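Kinesin-like protein KAR3 (Saccharomyces cerevisiae, PDB 1F9V) binds ADP and magnesium in a kinesin motor domain and probably couples ATP hydrolysis to force production along microtubules. Local coordinates at residues Lys58-Asp61 and Gln62-Asn66; Val77-Leu81 and Asp82-Val86; Gly97-Phe100 and Thr101-Pro105. The protein carries 2 engineered substitutions. All coordinates share one frame; numbering follows the deposited sequence.

Contact 1 of 3, residues Lys58-Asp61 and Gln62-Asn66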
loop_
_atom_site.group_PDB
_atom_site.type_symbol
_atom_site.label_atom_id
_atom_site.label_comp_id
_atom_site.label_asym_id
_atom_site.label_seq_id
_atom_site.Cartn_x
_atom_site.Cartn_y
_atom_site.Cartn_z
ATOM N N LYS A 58 -10.037 -1.886 -9.986
ATOM C CA LYS A 58 -9.191 -1.973 -11.168
ATOM C C LYS A 58 -8.297 -3.192 -11.068
ATOM O O LYS A 58 -7.843 -3.563 -9.983
ATOM C CB LYS A 58 -8.327 -0.713 -11.302
ATOM C CG LYS A 58 -7.407 -0.714 -12.521
ATOM C CD LYS A 58 -7.877 0.221 -13.642
ATOM C CE LYS A 58 -9.289 0.759 -13.435
ATOM N NZ LYS A 58 -9.495 2.083 -14.109
ATOM N N ILE A 59 -8.056 -3.835 -12.202
ATOM C CA ILE A 59 -7.180 -4.991 -12.219
ATOM C C ILE A 59 -6.138 -4.750 -13.291
ATOM O O ILE A 59 -6.470 -4.550 -14.455
ATOM C CB ILE A 59 -7.941 -6.300 -12.519
ATOM C CG1 ILE A 59 -9.020 -6.531 -11.457
ATOM C CG2 ILE A 59 -6.965 -7.477 -12.508
ATOM C CD1 ILE A 59 -9.892 -7.747 -11.704
ATOM N N PHE A 60 -4.878 -4.724 -12.878
ATOM C CA PHE A 60 -3.767 -4.520 -13.796
ATOM C C PHE A 60 -3.232 -5.889 -14.175
ATOM O O PHE A 60 -3.021 -6.736 -13.306
ATOM C CB PHE A 60 -2.657 -3.704 -13.122
ATOM C CG PHE A 60 -3.080 -2.315 -12.728
ATOM C CD1 PHE A 60 -3.190 -1.309 -13.684
ATOM C CD2 PHE A 60 -3.366 -2.012 -11.398
ATOM C CE1 PHE A 60 -3.577 -0.020 -13.326
ATOM C CE2 PHE A 60 -3.756 -0.725 -11.026
ATOM C CZ PHE A 60 -3.862 0.273 -11.991
ATOM N N ASP A 61 -3.022 -6.118 -15.466
ATOM C CA ASP A 61 -2.506 -7.409 -15.898
ATOM C C ASP A 61 -1.022 -7.336 -16.240
ATOM O O ASP A 61 -0.375 -6.309 -16.017
ATOM C CB ASP A 61 -3.324 -7.963 -17.078
ATOM C CG ASP A 61 -3.207 -7.123 -18.335
ATOM O OD1 ASP A 61 -2.198 -6.404 -18.503
ATOM O OD2 ASP A 61 -4.142 -7.192 -19.165
ATOM N N GLN A 62 -0.484 -8.428 -16.770
ATOM C CA GLN A 62 0.932 -8.494 -17.101
ATOM C C GLN A 62 1.418 -7.445 -18.097
ATOM O O GLN A 62 2.612 -7.164 -18.154
ATOM C CB GLN A 62 1.283 -9.896 -17.610
ATOM C CG GLN A 62 1.109 -10.979 -16.558
ATOM C CD GLN A 62 -0.166 -11.769 -16.746
ATOM O OE1 GLN A 62 -1.272 -11.209 -16.766
ATOM N NE2 GLN A 62 -0.023 -13.084 -16.892
ATOM N N GLN A 63 0.505 -6.868 -18.872
ATOM C CA GLN A 63 0.884 -5.853 -19.854
ATOM C C GLN A 63 1.001 -4.472 -19.208
ATOM O O GLN A 63 1.605 -3.564 -19.777
ATOM C CB GLN A 63 -0.143 -5.787 -20.991
ATOM C CG GLN A 63 -0.389 -7.111 -21.705
ATOM C CD GLN A 63 0.629 -7.392 -22.802
ATOM O OE1 GLN A 63 1.787 -6.980 -22.715
ATOM N NE2 GLN A 63 0.195 -8.096 -23.843
ATOM N N ASP A 64 0.416 -4.318 -18.020
ATOM C CA ASP A 64 0.445 -3.035 -17.321
ATOM C C ASP A 64 1.773 -2.742 -16.643
ATOM O O ASP A 64 2.166 -3.416 -15.696
ATOM C CB ASP A 64 -0.677 -2.982 -16.290
ATOM C CG ASP A 64 -2.035 -2.792 -16.927
ATOM O OD1 ASP A 64 -2.175 -1.887 -17.774
ATOM O OD2 ASP A 64 -2.969 -3.543 -16.586
ATOM N N THR A 65 2.464 -1.724 -17.142
ATOM C CA THR A 65 3.753 -1.307 -16.598
ATOM C C THR A 65 3.547 -0.378 -15.394
ATOM O O THR A 65 2.424 0.013 -15.077
ATOM C CB THR A 65 4.557 -0.521 -17.656
ATOM O OG1 THR A 65 3.873 0.701 -17.951
ATOM C CG2 THR A 65 4.692 -1.321 -18.945
ATOM N N ASN A 66 4.642 -0.023 -14.732
ATOM C CA ASN A 66 4.557 0.888 -13.600
ATOM C C ASN A 66 3.988 2.234 -14.046
ATOM O O ASN A 66 3.230 2.868 -13.317
ATOM C CB ASN A 66 5.935 1.063 -12.964
ATOM C CG ASN A 66 6.234 -0.015 -11.945
ATOM O OD1 ASN A 66 5.487 -0.988 -11.827
ATOM N ND2 ASN A 66 7.323 0.147 -11.204
#
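D64 folds back from the far end of a tight turn onto D61 and F60, and its side chain is the one to follow. The CB lies 3.4 Å from the O of D61 and rests beside the CB of F60. Next comes CG, which sits at the edge of the F60 ring, in the ring plane, 3.7 Å from CD1 of F60; carboxylate and ring stand 88° apart, so the acid meets the phenyl rim at about a right angle. At the tip, OD2 takes the backbone N-H of D61 at 2.8 Å from N, on its anti side and only slightly out of the carboxylate plane. The same OD2 comes within 3.1 Å of the CA of F60. With CG beside its own backbone N (chi1 -74°), the D64 carboxylate swings back along the chain to this position.

The chi1 of D61, 65°, sets CG between backbone N and carbonyl carbon, and OD1 receives the N-H of Q63 at 2.8 Å from N, from above the carboxylate plane, an Asx turn; a weak bond from the N of D64 also reaches OD1. The N of D64 bonds the O of D61 at 2.9 Å, closing a type I turn from D61 to D64. Each carboxylate thus takes a backbone N-H of the turn, D64 that of D61 and D61 that of Q63.

This turn links strand 58-60, paired in parallel with strand 4-11, to helix 66-77, where T65 is the N-cap. R10 of that neighbouring strand bonds the O of D64. The price of this bonding is a pair of like charges, OD1 of D61 and OD2 of D64, 3.5 Å apart; the amide N-H groups probably offset part of the repulsion, although the proximity may raise one pKa.

Contact 2 of 3, residues Val77-Leu81 and Asp82-Val86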
loop_
_atom_site.group_PDB
_atom_site.type_symbol
_atom_site.label_atom_id
_atom_site.label_comp_id
_atom_site.label_asym_id
_atom_site.label_seq_id
_atom_site.Cartn_x
_atom_site.Cartn_y
_atom_site.Cartn_z
ATOM N N VAL A 77 -2.859 10.368 -5.119
ATOM C CA VAL A 77 -1.807 11.049 -4.374
ATOM C C VAL A 77 -1.829 12.569 -4.470
ATOM O O VAL A 77 -1.368 13.248 -3.554
ATOM C CB VAL A 77 -0.398 10.525 -4.767
ATOM C CG1 VAL A 77 -0.316 9.015 -4.526
ATOM C CG2 VAL A 77 -0.097 10.856 -6.214
ATOM N N GLN A 78 -2.368 13.118 -5.554
ATOM C CA GLN A 78 -2.409 14.571 -5.669
ATOM C C GLN A 78 -3.426 15.184 -4.707
ATOM O O GLN A 78 -3.354 16.369 -4.392
ATOM C CB GLN A 78 -2.704 14.998 -7.111
ATOM C CG GLN A 78 -4.133 14.805 -7.572
ATOM C CD GLN A 78 -4.286 15.029 -9.066
ATOM O OE1 GLN A 78 -5.282 15.586 -9.520
ATOM N NE2 GLN A 78 -3.295 14.594 -9.836
ATOM N N SER A 79 -4.359 14.372 -4.221
ATOM C CA SER A 79 -5.366 14.859 -3.288
ATOM C C SER A 79 -4.704 15.356 -1.996
ATOM O O SER A 79 -5.299 16.123 -1.241
ATOM C CB SER A 79 -6.387 13.755 -2.982
ATOM O OG SER A 79 -5.868 12.812 -2.061
ATOM N N SER A 80 -3.469 14.929 -1.751
ATOM C CA SER A 80 -2.741 15.351 -0.556
ATOM C C SER A 80 -2.434 16.846 -0.593
ATOM O O SER A 80 -2.165 17.456 0.444
ATOM C CB SER A 80 -1.438 14.571 -0.424
ATOM O OG SER A 80 -1.578 13.522 0.517
ATOM N N LEU A 81 -2.466 17.432 -1.788
ATOM C CA LEU A 81 -2.205 18.862 -1.935
ATOM C C LEU A 81 -3.423 19.646 -1.461
ATOM O O LEU A 81 -3.333 20.840 -1.169
ATOM C CB LEU A 81 -1.881 19.196 -3.391
ATOM C CG LEU A 81 -0.535 18.621 -3.848
ATOM C CD1 LEU A 81 -0.537 18.442 -5.356
ATOM C CD2 LEU A 81 0.592 19.540 -3.415
ATOM N N ASP A 82 -4.561 18.960 -1.378
ATOM C CA ASP A 82 -5.804 19.567 -0.911
ATOM C C ASP A 82 -5.988 19.321 0.588
ATOM O O ASP A 82 -7.014 19.685 1.154
ATOM C CB ASP A 82 -7.008 18.980 -1.657
ATOM C CG ASP A 82 -6.944 19.218 -3.149
ATOM O OD1 ASP A 82 -6.347 20.235 -3.560
ATOM O OD2 ASP A 82 -7.489 18.387 -3.909
ATOM N N GLY A 83 -5.003 18.689 1.218
ATOM C CA GLY A 83 -5.090 18.423 2.643
ATOM C C GLY A 83 -5.582 17.038 3.026
ATOM O O GLY A 83 -5.782 16.753 4.206
ATOM N N TYR A 84 -5.791 16.172 2.039
ATOM C CA TYR A 84 -6.251 14.817 2.325
ATOM C C TYR A 84 -5.069 13.952 2.723
ATOM O O TYR A 84 -3.959 14.139 2.227
ATOM C CB TYR A 84 -6.887 14.177 1.089
ATOM C CG TYR A 84 -8.273 14.658 0.770
ATOM C CD1 TYR A 84 -8.479 15.663 -0.179
ATOM C CD2 TYR A 84 -9.386 14.104 1.401
ATOM C CE1 TYR A 84 -9.759 16.102 -0.491
ATOM C CE2 TYR A 84 -10.669 14.534 1.096
ATOM C CZ TYR A 84 -10.848 15.534 0.151
ATOM O OH TYR A 84 -12.114 15.963 -0.155
ATOM N N ASN A 85 -5.308 13.013 3.630
ATOM C CA ASN A 85 -4.267 12.086 4.018
ATOM C C ASN A 85 -4.473 10.911 3.069
ATOM O O ASN A 85 -5.611 10.608 2.689
ATOM C CB ASN A 85 -4.452 11.615 5.452
ATOM C CG ASN A 85 -4.103 12.687 6.460
ATOM O OD1 ASN A 85 -3.290 13.575 6.192
ATOM N ND2 ASN A 85 -4.720 12.610 7.628
ATOM N N VAL A 86 -3.382 10.255 2.704
ATOM C CA VAL A 86 -3.456 9.147 1.766
ATOM C C VAL A 86 -2.649 7.957 2.243
ATOM O O VAL A 86 -1.549 8.114 2.765
ATOM C CB VAL A 86 -2.915 9.594 0.375
ATOM C CG1 VAL A 86 -2.687 8.382 -0.530
ATOM C CG2 VAL A 86 -3.871 10.578 -0.256
#
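S80 and Y84 approach each other side chain to backbone: the hydroxyl of S80 points at the carbonyl of Y84 and donates to its O from OG over 3.0 Å, tilted 22° from the carbonyl plane. That O thus has one true hydrogen bond, from OG, and a weaker CH...O contact from the CA of the same serine.

S79 faces the side chain of Y84. Its OG lies 3.6 Å from the CB of Y84, while its carbonyl O sits at the edge of the tyrosine ring, in the ring plane, 3.4 Å from CD1. The ring therefore presents its rim to the turn. A weak bond from the N of Y84 ends on the same O of S79. V86 points back toward the turn and sends one methyl between the serines: CG2 is 3.5 Å from OG of S79 and 3.8 Å from OG of S80. With CG1 opposite the backbone N (chi1 167°), CG2 lies beside that N and faces the two hydroxyls.

Behind these side chains the 3-10 turn is closed by the N of D82 on the O of S79, at 2.9 Å, and by the N of G83 on the O of S80. G83 then turns the chain with a positive phi of 97°, which suits a residue without a side chain, and the chain runs on to strand 86-91. K311 makes a cation-pi contact with Y84, and L240 of strand 235-244 touches both S80 and V86.

S79 and S80 are buried in this connection from helix 66-77 to the central sheet, and their hydroxyls have partners, the O of L76 for S79 and the O of Y84 for S80. The V86 methyl therefore packs against two serine oxygens already bonded.

Contact 3 of 3, residues Gly97-Phe100 and Thr101-Pro105. With MG (magnesium ion), chain B; ADP (adenosine-5'-diphosphate), chain C.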
loop_
_atom_site.group_PDB
_atom_site.type_symbol
_atom_site.label_atom_id
_atom_site.label_comp_id
_atom_site.label_asym_id
_atom_site.label_seq_id
_atom_site.Cartn_x
_atom_site.Cartn_y
_atom_site.Cartn_z
ATOM N N GLY A 97 5.560 -8.965 -6.256
ATOM C CA GLY A 97 5.802 -7.670 -6.876
ATOM C C GLY A 97 5.540 -6.403 -6.062
ATOM O O GLY A 97 5.481 -5.318 -6.634
ATOM N N LYS A 98 5.389 -6.520 -4.743
ATOM C CA LYS A 98 5.126 -5.342 -3.901
ATOM C C LYS A 98 6.206 -4.261 -4.013
ATOM O O LYS A 98 5.911 -3.089 -4.247
ATOM C CB LYS A 98 4.993 -5.755 -2.427
ATOM C CG LYS A 98 3.793 -6.634 -2.133
ATOM C CD LYS A 98 3.757 -7.115 -0.684
ATOM C CE LYS A 98 5.059 -7.759 -0.245
ATOM N NZ LYS A 98 5.256 -9.120 -0.821
ATOM N N THR A 99 7.457 -4.658 -3.834
ATOM C CA THR A 99 8.564 -3.710 -3.900
ATOM C C THR A 99 8.767 -3.133 -5.290
ATOM O O THR A 99 9.055 -1.947 -5.430
ATOM C CB THR A 99 9.852 -4.358 -3.422
ATOM O OG1 THR A 99 9.661 -4.788 -2.074
ATOM C CG2 THR A 99 11.009 -3.370 -3.463
ATOM N N PHE A 100 8.627 -3.964 -6.317
ATOM C CA PHE A 100 8.780 -3.474 -7.686
ATOM C C PHE A 100 7.729 -2.397 -7.924
ATOM O O PHE A 100 8.001 -1.350 -8.505
ATOM C CB PHE A 100 8.575 -4.606 -8.703
ATOM C CG PHE A 100 8.807 -4.182 -10.128
ATOM C CD1 PHE A 100 7.785 -3.591 -10.871
ATOM C CD2 PHE A 100 10.049 -4.360 -10.727
ATOM C CE1 PHE A 100 7.997 -3.181 -12.193
ATOM C CE2 PHE A 100 10.272 -3.952 -12.048
ATOM C CZ PHE A 100 9.241 -3.362 -12.779
ATOM N N THR A 101 6.520 -2.666 -7.452
ATOM C CA THR A 101 5.416 -1.738 -7.611
ATOM C C THR A 101 5.642 -0.433 -6.866
ATOM O O THR A 101 5.411 0.647 -7.407
ATOM C CB THR A 101 4.100 -2.376 -7.123
ATOM O OG1 THR A 101 3.724 -3.419 -8.033
ATOM C CG2 THR A 101 2.977 -1.338 -7.046
ATOM N N MET A 102 6.109 -0.537 -5.627
ATOM C CA MET A 102 6.323 0.649 -4.804
ATOM C C MET A 102 7.668 1.348 -4.940
ATOM O O MET A 102 7.740 2.580 -4.868
ATOM C CB MET A 102 6.131 0.299 -3.320
ATOM C CG MET A 102 4.806 -0.355 -2.978
ATOM S SD MET A 102 3.413 0.724 -3.268
ATOM C CE MET A 102 3.712 1.980 -2.027
ATOM N N LEU A 103 8.724 0.569 -5.145
ATOM C CA LEU A 103 10.075 1.115 -5.183
ATOM C C LEU A 103 10.910 1.010 -6.460
ATOM O O LEU A 103 12.076 1.402 -6.448
ATOM C CB LEU A 103 10.880 0.497 -4.029
ATOM C CG LEU A 103 11.085 1.198 -2.677
ATOM C CD1 LEU A 103 10.516 2.599 -2.687
ATOM C CD2 LEU A 103 10.442 0.364 -1.590
ATOM N N ASN A 104 10.360 0.491 -7.554
ATOM C CA ASN A 104 11.173 0.398 -8.761
ATOM C C ASN A 104 11.775 1.772 -9.061
ATOM O O ASN A 104 11.062 2.771 -9.103
ATOM C CB ASN A 104 10.344 -0.066 -9.963
ATOM C CG ASN A 104 11.215 -0.553 -11.107
ATOM O OD1 ASN A 104 12.119 -1.361 -10.899
ATOM N ND2 ASN A 104 10.958 -0.056 -12.313
ATOM N N PRO A 105 13.101 1.841 -9.264
ATOM C CA PRO A 105 13.732 3.134 -9.554
ATOM C C PRO A 105 13.006 3.961 -10.614
ATOM O O PRO A 105 12.692 3.469 -11.701
ATOM C CB PRO A 105 15.158 2.766 -9.983
ATOM C CG PRO A 105 15.215 1.276 -10.025
ATOM C CD PRO A 105 14.083 0.747 -9.211
HETATM MG MG MG B . 9.780 -6.852 -1.380
HETATM P PB ADP C . 7.892 -8.772 -3.477
HETATM O O1B ADP C . 6.412 -8.890 -3.463
HETATM O O2B ADP C . 8.345 -7.307 -2.999
HETATM O O3B ADP C . 8.532 -9.836 -2.662
HETATM P PA ADP C . 9.464 -8.009 -5.779
HETATM O O1A ADP C . 8.867 -6.730 -6.165
HETATM O O2A ADP C . 10.666 -7.763 -4.986
HETATM O O3A ADP C . 8.417 -8.859 -4.959
HETATM O "O5'" ADP C . 9.892 -8.839 -7.056
HETATM C "C5'" ADP C . 9.492 -10.155 -7.445
HETATM C "C4'" ADP C . 10.246 -10.399 -8.786
HETATM O "O4'" ADP C . 9.313 -10.095 -9.830
HETATM C "C3'" ADP C . 11.427 -9.435 -9.014
HETATM O "O3'" ADP C . 12.525 -10.063 -9.697
HETATM C "C2'" ADP C . 10.853 -8.292 -9.834
HETATM O "O2'" ADP C . 11.843 -7.568 -10.585
HETATM C "C1'" ADP C . 9.773 -8.992 -10.647
HETATM N N9 ADP C . 8.582 -8.125 -10.905
HETATM C C8 ADP C . 7.608 -7.885 -10.004
HETATM N N7 ADP C . 6.689 -7.112 -10.546
HETATM C C5 ADP C . 7.041 -6.843 -11.777
HETATM C C6 ADP C . 6.492 -6.111 -12.819
HETATM N N6 ADP C . 5.326 -5.480 -12.647
HETATM N N1 ADP C . 7.143 -6.030 -14.020
HETATM C C2 ADP C . 8.320 -6.654 -14.233
HETATM N N3 ADP C . 8.863 -7.375 -13.232
HETATM C C4 ADP C . 8.270 -7.493 -12.015
HETATM O O HOH W 1 8.060 -6.295 -0.096
HETATM O O HOH W 2 11.479 -7.220 -2.700
HETATM O O HOH W 3 9.706 -8.993 -0.582
HETATM O O HOH W 4 11.336 -6.252 0.067
#
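The ring of F100 is sandwiched between the side-chain amide of N104 and the adenine of ADP. On one face lies CG of N104, 3.6 Å above the plane and offset toward the rim, with amide and ring planes 24° apart. CB of N104 stands over the same face, 4.2 Å from the ring centroid, a CH-pi contact. The opposite face takes the adenine, whose C5 is 3.4 Å above the ring plane, also offset. OD1 of N104 approaches CE2 of F100 to 3.4 Å. F100 and N104 run side by side in the same direction; with CG of F100 opposite its backbone N (chi1 -176°), the ring swings out over the base.

The same turn of chain grips the phosphates. O1B of ADP collects the N of G97, the N of K98 and the NZ of K98, the last at 2.9 Å; NZ also bonds the O of G92. The N of T99 takes O2B and the N of F100 takes O1A, so successive amides at the helix start point at the diphosphate, as in the P-loop (Walker A) of kinesin motors. OG1 of T99 binds magnesium at 2.2 Å and is also hydrogen-bonded to D244; O2B and four waters complete the octahedron. Positive phi at G97 and the nearby adenine leave little room for a side chain.

The O of G97 accepts both the N of T101, at 3.0 Å, and OG1 of T101, at 2.9 Å, from opposite faces of its carbonyl plane.

Helix 98-103 packs against the central sheet and the start of helix 109-124. M102 touches A90 of strand 86-91 and L242 of strand 235-244, T101 meets F315 of strand 311-318, and I109 and I110 receive T101, M102 and L103.

How the contacts relate
Along the chain the three contacts follow in series: contact 1 leads into helix 66-77, contact 2 joins the end of that helix to strand 86-91, and contact 3 follows the loop after the strand. Contacts 1 and 3 meet directly, their centres 13 Å apart: ND2 of N66 probably hydrogen-bonds O of F100 at 3.2 Å. R10, part of the ADP pocket, links them further through D64, N66 and T101. Contact 3 supplies much of the phosphate site and the one protein ligand of the magnesium, T99. Contact 2 touches neither, its nearest atoms about 11 Å from contact 1 and about 8 Å from contact 3; the S79 side chain is about 7 Å from a second bound ADP, whose pocket includes Q75 and L76.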